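Local structure of D-alanyl-D-alanine carboxypeptidase (Enterococcus faecalis V583, 5ZHF) at residues W41-I52 with G136-L144; I73-A83 with N167-R175. The protein cleaves the C-terminal D-alanine from peptidoglycan pentapeptides as a zinc-dependent DD-carboxypeptidase of the M15B family, probably contributing to vancomycin resistance. All blocks are in the same frame, centred on the assembly; numbering follows the deposited sequence.

Contact 1: residues W41-I52 with G136-L144; sequences WSLILVNRQNPI and GTSEHQLGL. With ZN (zinc ion), chain C.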
# COMPACT_ATOMS: atom_id res chain seq x y z
N TRP A 41 -9.04 14.81 1.53
CA TRP A 41 -7.60 14.59 1.62
C TRP A 41 -7.23 13.10 1.57
O TRP A 41 -6.26 12.76 0.91
CB TRP A 41 -7.02 15.21 2.90
CG TRP A 41 -7.45 14.51 4.13
CD1 TRP A 41 -8.60 14.69 4.81
CD2 TRP A 41 -6.73 13.48 4.82
NE1 TRP A 41 -8.67 13.84 5.86
CE2 TRP A 41 -7.54 13.07 5.90
CE3 TRP A 41 -5.50 12.86 4.62
CZ2 TRP A 41 -7.14 12.08 6.80
CZ3 TRP A 41 -5.12 11.87 5.52
CH2 TRP A 41 -5.94 11.48 6.58
N SER A 42 -8.04 12.25 2.18
CA SER A 42 -7.68 10.82 2.34
C SER A 42 -8.04 10.01 1.09
O SER A 42 -7.73 8.82 1.00
CB SER A 42 -8.34 10.22 3.57
OG SER A 42 -9.76 10.20 3.50
N LEU A 43 -8.70 10.66 0.14
CA LEU A 43 -9.13 10.00 -1.09
C LEU A 43 -8.26 10.36 -2.29
O LEU A 43 -8.60 10.00 -3.43
CB LEU A 43 -10.59 10.33 -1.38
CG LEU A 43 -11.63 9.61 -0.55
CD1 LEU A 43 -13.02 10.10 -0.97
CD2 LEU A 43 -11.53 8.10 -0.70
N ILE A 44 -7.13 11.03 -2.07
CA ILE A 44 -6.21 11.36 -3.12
C ILE A 44 -5.79 10.12 -3.95
O ILE A 44 -5.47 9.08 -3.38
CB ILE A 44 -4.98 12.15 -2.62
CG1 ILE A 44 -4.17 12.67 -3.81
CG2 ILE A 44 -4.13 11.33 -1.65
CD1 ILE A 44 -3.06 13.65 -3.43
N LEU A 45 -5.89 10.24 -5.27
CA LEU A 45 -5.54 9.16 -6.17
C LEU A 45 -4.11 9.31 -6.66
O LEU A 45 -3.76 10.31 -7.29
CB LEU A 45 -6.52 9.13 -7.34
CG LEU A 45 -6.35 7.96 -8.32
CD1 LEU A 45 -6.43 6.62 -7.60
CD2 LEU A 45 -7.39 8.03 -9.43
N VAL A 46 -3.26 8.30 -6.36
CA VAL A 46 -1.89 8.24 -6.86
C VAL A 46 -1.71 6.91 -7.57
O VAL A 46 -1.89 5.84 -6.99
CB VAL A 46 -0.83 8.42 -5.75
CG1 VAL A 46 0.58 8.20 -6.29
CG2 VAL A 46 -0.96 9.81 -5.16
N ASN A 47 -1.34 6.98 -8.84
CA ASN A 47 -1.09 5.82 -9.66
C ASN A 47 -0.28 6.25 -10.86
O ASN A 47 0.15 7.34 -10.90
CB ASN A 47 -2.35 5.05 -10.04
CG ASN A 47 -3.30 5.82 -10.93
OD1 ASN A 47 -2.98 6.81 -11.52
ND2 ASN A 47 -4.48 5.32 -11.02
N ARG A 48 -0.08 5.39 -11.85
CA ARG A 48 0.69 5.80 -13.05
C ARG A 48 0.08 6.99 -13.82
O ARG A 48 0.76 7.73 -14.47
CB ARG A 48 0.95 4.60 -13.93
CG ARG A 48 1.50 3.47 -13.10
CD ARG A 48 2.21 2.43 -13.94
NE ARG A 48 1.32 1.59 -14.72
CZ ARG A 48 0.93 0.38 -14.34
NH1 ARG A 48 0.12 -0.35 -15.10
NH2 ARG A 48 1.39 -0.11 -13.22
N GLN A 49 -1.22 7.17 -13.75
CA GLN A 49 -1.90 8.28 -14.41
C GLN A 49 -2.14 9.51 -13.51
O GLN A 49 -2.64 10.51 -13.95
CB GLN A 49 -3.25 7.79 -14.98
CG GLN A 49 -3.13 6.74 -16.06
CD GLN A 49 -2.60 5.39 -15.58
OE1 GLN A 49 -1.67 4.86 -16.09
NE2 GLN A 49 -3.23 4.87 -14.57
N ASN A 50 -1.74 9.41 -12.25
CA ASN A 50 -1.99 10.41 -11.26
C ASN A 50 -0.76 10.55 -10.34
O ASN A 50 -0.75 9.98 -9.25
CB ASN A 50 -3.24 10.05 -10.46
CG ASN A 50 -4.52 10.10 -11.30
OD1 ASN A 50 -4.90 9.13 -11.97
ND2 ASN A 50 -5.18 11.23 -11.25
N PRO A 51 0.27 11.29 -10.78
CA PRO A 51 1.45 11.49 -9.95
C PRO A 51 1.14 12.29 -8.69
O PRO A 51 0.14 13.02 -8.66
CB PRO A 51 2.39 12.33 -10.84
CG PRO A 51 1.86 12.19 -12.20
CD PRO A 51 0.39 12.01 -12.05
N ILE A 52 2.00 12.18 -7.68
CA ILE A 52 1.87 13.02 -6.49
C ILE A 52 2.07 14.46 -6.93
O ILE A 52 2.99 14.73 -7.70
CB ILE A 52 2.88 12.65 -5.40
CG1 ILE A 52 2.49 11.29 -4.85
CG2 ILE A 52 2.87 13.65 -4.26
CD1 ILE A 52 3.41 10.78 -3.79
N GLY A 136 7.38 9.10 -7.96
CA GLY A 136 6.31 10.07 -8.17
C GLY A 136 4.94 9.48 -8.32
O GLY A 136 3.96 10.23 -8.28
N THR A 137 4.83 8.15 -8.49
CA THR A 137 3.55 7.50 -8.67
C THR A 137 3.29 6.41 -7.64
O THR A 137 2.35 5.65 -7.82
CB THR A 137 3.43 6.90 -10.09
OG1 THR A 137 4.37 5.83 -10.28
CG2 THR A 137 3.68 7.97 -11.13
N SER A 138 4.08 6.36 -6.55
CA SER A 138 3.85 5.39 -5.48
C SER A 138 3.03 6.01 -4.38
O SER A 138 3.35 7.10 -3.92
CB SER A 138 5.16 4.93 -4.85
OG SER A 138 4.87 4.01 -3.80
N GLU A 139 2.04 5.28 -3.88
CA GLU A 139 1.35 5.68 -2.68
C GLU A 139 2.30 5.76 -1.49
O GLU A 139 1.99 6.44 -0.52
CB GLU A 139 0.24 4.71 -2.30
CG GLU A 139 -0.94 4.70 -3.23
CD GLU A 139 -2.07 3.86 -2.71
OE1 GLU A 139 -1.83 2.84 -2.01
OE2 GLU A 139 -3.23 4.23 -2.98
N HIS A 140 3.42 5.05 -1.52
CA HIS A 140 4.36 5.15 -0.41
C HIS A 140 4.91 6.55 -0.25
O HIS A 140 5.28 6.94 0.85
CB HIS A 140 5.47 4.13 -0.50
CG HIS A 140 5.01 2.73 -0.20
ND1 HIS A 140 4.95 2.25 1.09
CD2 HIS A 140 4.57 1.74 -1.01
CE1 HIS A 140 4.50 1.00 1.06
NE2 HIS A 140 4.26 0.67 -0.19
N GLN A 141 4.93 7.32 -1.31
CA GLN A 141 5.40 8.69 -1.22
C GLN A 141 4.36 9.66 -0.64
O GLN A 141 4.67 10.83 -0.39
CB GLN A 141 5.90 9.14 -2.58
CG GLN A 141 7.06 8.32 -3.10
CD GLN A 141 7.46 8.72 -4.49
OE1 GLN A 141 7.06 8.06 -5.46
NE2 GLN A 141 8.20 9.84 -4.61
N LEU A 142 3.13 9.19 -0.41
CA LEU A 142 2.13 9.99 0.31
C LEU A 142 2.27 9.92 1.81
O LEU A 142 1.81 10.83 2.51
CB LEU A 142 0.72 9.52 -0.01
CG LEU A 142 0.22 9.69 -1.44
CD1 LEU A 142 -1.02 8.84 -1.69
CD2 LEU A 142 -0.02 11.17 -1.69
N GLY A 143 2.79 8.81 2.33
CA GLY A 143 2.68 8.52 3.76
C GLY A 143 1.37 7.86 4.14
O GLY A 143 1.13 7.61 5.33
N LEU A 144 0.50 7.55 3.16
CA LEU A 144 -0.81 6.96 3.40
C LEU A 144 -0.83 5.45 3.19
O LEU A 144 -1.88 4.84 3.42
CB LEU A 144 -1.87 7.61 2.49
CG LEU A 144 -2.09 9.10 2.78
CD1 LEU A 144 -3.19 9.65 1.89
CD2 LEU A 144 -2.43 9.33 4.24
ZN ZN C . 3.50 -1.15 -0.94
O HOH W 1 -3.79 5.76 -5.18
O HOH W 2 4.20 -2.56 -2.50
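Segment 136-144 carries the first part of the SxHxxGxAxD zinc motif of M15 peptidases (S138, H140, G143), which ends at D147 on strand 145-150, and the N-terminal loop 41-52 packs against it, V46 and I52 bearing on L142. One backbone hydrogen bond joins them, I52 N to G136 O (2.8 Å, 166° at the hydrogen). V46 CG1, anti to its backbone N (chi1 174°), lies over the peptide after T137, 3.5 Å from T137 O, while CG2 lies against L142 CD1 (3.6 Å), the two side chains running in opposite senses. I52 crosses the same leucine and brings CD1 to Q141 CB at 3.2 Å, a tight approach. Q141 OE1 takes G136 N on an in-plane lone pair, tying the two ends of G136-Q141 together. Water 1 accepts from V46 N and donates to E139 OE2 (2.7 Å), whose carboxylate also pairs with R176 and R195, while OE1 holds the zinc ligand H193. H140 NE2 binds zinc at 2.1 Å, with D147, H193 and a water completing the site. At the W41 end, L144 CD2 lies at the indole edge, near its plane; L142 and L144 rest on strand 193-196, and Q141 on helix 100-116.

Contact 2: residues I73-A83 with N167-R175; sequences ISPYLQDLFDA and NSYRFGFIR
With CG anti to the carbonyl carbon in both F171 and F173 (chi1 -68° in the latter), both rings reach helix 74-83, one with its face and one with its edge, F171 meeting D79, L80 and A83 and F173 meeting I73, Y76, L77 and L80. The F171 ring lies flat on the helix backbone: L80 CA stands 3.8 Å from its centroid and only 11° off the normal, a CH-pi contact over the face. The opposite face carries R170 CB, and A83 CB closes on the far end at CZ (3.4 Å). F173 presents its rim instead, with L77 N near the ring plane at 3.8 Å from CE1 and I73 CD1 at CE2. L80, its CG anti to the backbone N, touches both aromatics; its CD1 meets F173 CD1 at 4.0 Å and also S168 CA. No hydrogen bond crosses the interface, and F171 O, 3.4 Å from Y76 CB, is buried without a polar partner. The turn S168-F173 is held internally: S168 O accepts from F171 N and F173 N on opposite faces of its plane, and S168 OG donates to F173 O (2.8 Å). G172, at positive phi, makes the bend. W163 of helix 157-167 covers L80, A83 and F171, and Y196 meets F173 edge-to-face. The axis of 74-83 runs 64° from that of strand 173-175, 11.5 Å away at closest: a helix packed on the turn and first strand residue at the sheet edge, in an alpha+beta domain with an antiparallel sheet.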
# COMPACT_ATOMS: atom_id res chain seq x y z
N ILE A 73 -2.79 9.31 9.91
CA ILE A 73 -3.23 7.91 9.93
C ILE A 73 -2.74 7.17 11.17
O ILE A 73 -3.17 6.06 11.42
CB ILE A 73 -2.85 7.10 8.64
CG1 ILE A 73 -1.39 6.59 8.68
CG2 ILE A 73 -3.11 7.91 7.39
CD1 ILE A 73 -1.00 5.80 7.44
N SER A 74 -1.92 7.82 11.99
CA SER A 74 -1.32 7.16 13.15
C SER A 74 -2.27 6.42 14.11
O SER A 74 -2.06 5.24 14.41
CB SER A 74 -0.44 8.15 13.92
OG SER A 74 0.06 7.50 15.08
N PRO A 75 -3.32 7.09 14.63
CA PRO A 75 -4.22 6.36 15.55
C PRO A 75 -4.99 5.22 14.91
O PRO A 75 -5.29 4.24 15.58
CB PRO A 75 -5.16 7.45 16.08
CG PRO A 75 -5.05 8.57 15.13
CD PRO A 75 -3.74 8.49 14.42
N TYR A 76 -5.27 5.33 13.62
CA TYR A 76 -6.01 4.30 12.90
C TYR A 76 -5.12 3.07 12.68
O TYR A 76 -5.58 1.97 12.88
CB TYR A 76 -6.48 4.83 11.56
CG TYR A 76 -7.45 5.97 11.72
CD1 TYR A 76 -8.78 5.73 12.02
CD2 TYR A 76 -7.03 7.30 11.59
CE1 TYR A 76 -9.68 6.78 12.19
CE2 TYR A 76 -7.92 8.36 11.76
CZ TYR A 76 -9.24 8.09 12.06
OH TYR A 76 -10.14 9.15 12.21
N LEU A 77 -3.86 3.31 12.33
CA LEU A 77 -2.88 2.22 12.20
C LEU A 77 -2.65 1.54 13.55
O LEU A 77 -2.60 0.31 13.64
CB LEU A 77 -1.58 2.75 11.62
CG LEU A 77 -0.53 1.67 11.28
CD1 LEU A 77 -1.07 0.72 10.23
CD2 LEU A 77 0.77 2.31 10.84
N GLN A 78 -2.56 2.34 14.62
CA GLN A 78 -2.41 1.78 15.97
C GLN A 78 -3.61 0.94 16.35
O GLN A 78 -3.47 -0.18 16.85
CB GLN A 78 -2.16 2.88 17.01
CG GLN A 78 -1.82 2.35 18.40
CD GLN A 78 -0.49 1.60 18.45
OE1 GLN A 78 0.56 2.13 18.07
NE2 GLN A 78 -0.52 0.33 18.90
N ASP A 79 -4.82 1.45 16.08
CA ASP A 79 -6.03 0.66 16.35
C ASP A 79 -6.06 -0.65 15.57
O ASP A 79 -6.47 -1.69 16.10
CB ASP A 79 -7.29 1.44 16.02
CG ASP A 79 -7.56 2.59 16.98
OD1 ASP A 79 -6.95 2.69 18.06
OD2 ASP A 79 -8.41 3.42 16.60
N LEU A 80 -5.62 -0.60 14.32
CA LEU A 80 -5.56 -1.77 13.47
C LEU A 80 -4.60 -2.83 14.09
O LEU A 80 -4.96 -4.01 14.21
CB LEU A 80 -5.14 -1.42 12.07
CG LEU A 80 -5.10 -2.60 11.10
CD1 LEU A 80 -5.51 -2.21 9.70
CD2 LEU A 80 -3.75 -3.29 11.07
N PHE A 81 -3.41 -2.38 14.45
CA PHE A 81 -2.41 -3.28 15.03
C PHE A 81 -2.86 -3.85 16.37
O PHE A 81 -2.73 -5.07 16.62
CB PHE A 81 -1.03 -2.62 15.13
CG PHE A 81 -0.19 -2.77 13.88
CD1 PHE A 81 -0.70 -2.46 12.64
CD2 PHE A 81 1.11 -3.23 13.95
CE1 PHE A 81 0.05 -2.59 11.49
CE2 PHE A 81 1.87 -3.36 12.81
CZ PHE A 81 1.35 -3.07 11.58
N ASP A 82 -3.45 -3.00 17.20
CA ASP A 82 -4.02 -3.44 18.47
C ASP A 82 -5.07 -4.54 18.28
O ASP A 82 -5.07 -5.53 19.02
CB ASP A 82 -4.65 -2.27 19.23
CG ASP A 82 -3.64 -1.31 19.82
OD1 ASP A 82 -2.43 -1.56 19.82
OD2 ASP A 82 -4.10 -0.26 20.33
N ALA A 83 -5.95 -4.37 17.28
CA ALA A 83 -7.01 -5.34 16.99
C ALA A 83 -6.46 -6.65 16.46
O ALA A 83 -6.93 -7.73 16.84
CB ALA A 83 -8.01 -4.76 15.98
N ASN A 167 -10.44 -7.50 7.79
CA ASN A 167 -10.61 -6.52 8.88
C ASN A 167 -10.15 -5.07 8.66
O ASN A 167 -10.53 -4.19 9.43
CB ASN A 167 -9.89 -7.02 10.14
CG ASN A 167 -10.51 -8.27 10.70
OD1 ASN A 167 -11.49 -8.20 11.44
ND2 ASN A 167 -9.95 -9.42 10.35
N SER A 168 -9.28 -4.83 7.69
CA SER A 168 -8.59 -3.56 7.61
C SER A 168 -9.53 -2.37 7.45
O SER A 168 -9.23 -1.26 7.92
CB SER A 168 -7.60 -3.53 6.46
OG SER A 168 -8.25 -3.60 5.20
N TYR A 169 -10.63 -2.61 6.73
CA TYR A 169 -11.59 -1.53 6.40
C TYR A 169 -12.22 -0.90 7.63
O TYR A 169 -12.54 0.27 7.64
CB TYR A 169 -12.68 -2.03 5.44
CG TYR A 169 -13.65 -2.98 6.08
CD1 TYR A 169 -13.38 -4.35 6.14
CD2 TYR A 169 -14.84 -2.52 6.66
CE1 TYR A 169 -14.26 -5.23 6.74
CE2 TYR A 169 -15.73 -3.39 7.25
CZ TYR A 169 -15.44 -4.75 7.31
OH TYR A 169 -16.31 -5.67 7.92
N ARG A 170 -12.36 -1.69 8.70
CA ARG A 170 -12.89 -1.18 9.96
C ARG A 170 -12.03 -0.06 10.58
O ARG A 170 -12.50 0.70 11.43
CB ARG A 170 -13.07 -2.36 10.95
CG ARG A 170 -14.06 -3.42 10.46
CD ARG A 170 -14.49 -4.41 11.54
NE ARG A 170 -13.39 -5.26 11.98
CZ ARG A 170 -12.75 -5.18 13.15
NH1 ARG A 170 -13.08 -4.28 14.06
NH2 ARG A 170 -11.76 -6.04 13.42
N PHE A 171 -10.77 0.05 10.14
CA PHE A 171 -9.80 1.05 10.60
C PHE A 171 -9.41 2.03 9.51
O PHE A 171 -8.50 2.84 9.71
CB PHE A 171 -8.57 0.33 11.15
CG PHE A 171 -8.94 -0.72 12.13
CD1 PHE A 171 -9.21 -0.39 13.44
CD2 PHE A 171 -9.09 -2.04 11.72
CE1 PHE A 171 -9.62 -1.36 14.36
CE2 PHE A 171 -9.50 -3.01 12.63
CZ PHE A 171 -9.74 -2.67 13.95
N GLY A 172 -10.13 2.00 8.39
CA GLY A 172 -9.94 2.97 7.33
C GLY A 172 -8.92 2.58 6.27
O GLY A 172 -8.54 3.41 5.47
N PHE A 173 -8.44 1.33 6.28
CA PHE A 173 -7.46 0.89 5.30
C PHE A 173 -8.07 -0.11 4.32
O PHE A 173 -8.87 -0.96 4.70
CB PHE A 173 -6.27 0.21 6.00
CG PHE A 173 -5.43 1.13 6.83
CD1 PHE A 173 -5.80 1.44 8.12
CD2 PHE A 173 -4.25 1.67 6.32
CE1 PHE A 173 -5.00 2.27 8.89
CE2 PHE A 173 -3.45 2.51 7.08
CZ PHE A 173 -3.83 2.80 8.37
N ILE A 174 -7.65 -0.02 3.06
CA ILE A 174 -8.08 -0.95 2.02
C ILE A 174 -6.91 -1.76 1.47
O ILE A 174 -5.75 -1.28 1.40
CB ILE A 174 -8.83 -0.26 0.87
CG1 ILE A 174 -7.96 0.81 0.17
CG2 ILE A 174 -10.09 0.38 1.41
CD1 ILE A 174 -8.63 1.54 -0.99
N ARG A 175 -7.24 -2.99 1.06
CA ARG A 175 -6.35 -3.83 0.29
C ARG A 175 -6.30 -3.21 -1.10
O ARG A 175 -7.22 -3.38 -1.91
CB ARG A 175 -6.87 -5.27 0.26
CG ARG A 175 -5.93 -6.24 -0.43
CD ARG A 175 -6.57 -7.61 -0.51
NE ARG A 175 -5.69 -8.57 -1.18
CZ ARG A 175 -5.89 -9.89 -1.17
NH1 ARG A 175 -6.90 -10.43 -0.50
NH2 ARG A 175 -5.04 -10.69 -1.80

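How the contacts relate
From the N terminus the chain first lays down 41-52, then the hairpin 60-62/68-70 and helix 74-86, before 136-144 returns to the first segment and closes contact 1. Strand 145-150 and helix 157-167 follow, and 167-175 closes contact 2 on the helix already passed. The segments therefore alternate and the two loops cross, each spanning 83 intervening residues. Contact 1 ties the N-terminal loop to the zinc-binding region, and contact 2 joins helix 74-86 to the edge strand of the four-stranded sheet. Their centres are about 19 Å apart, yet they touch where I73 CG2 packs on L144 CD2 at 3.5 Å. Y196 bonds to L144 through its backbone and its ring also meets contact 2.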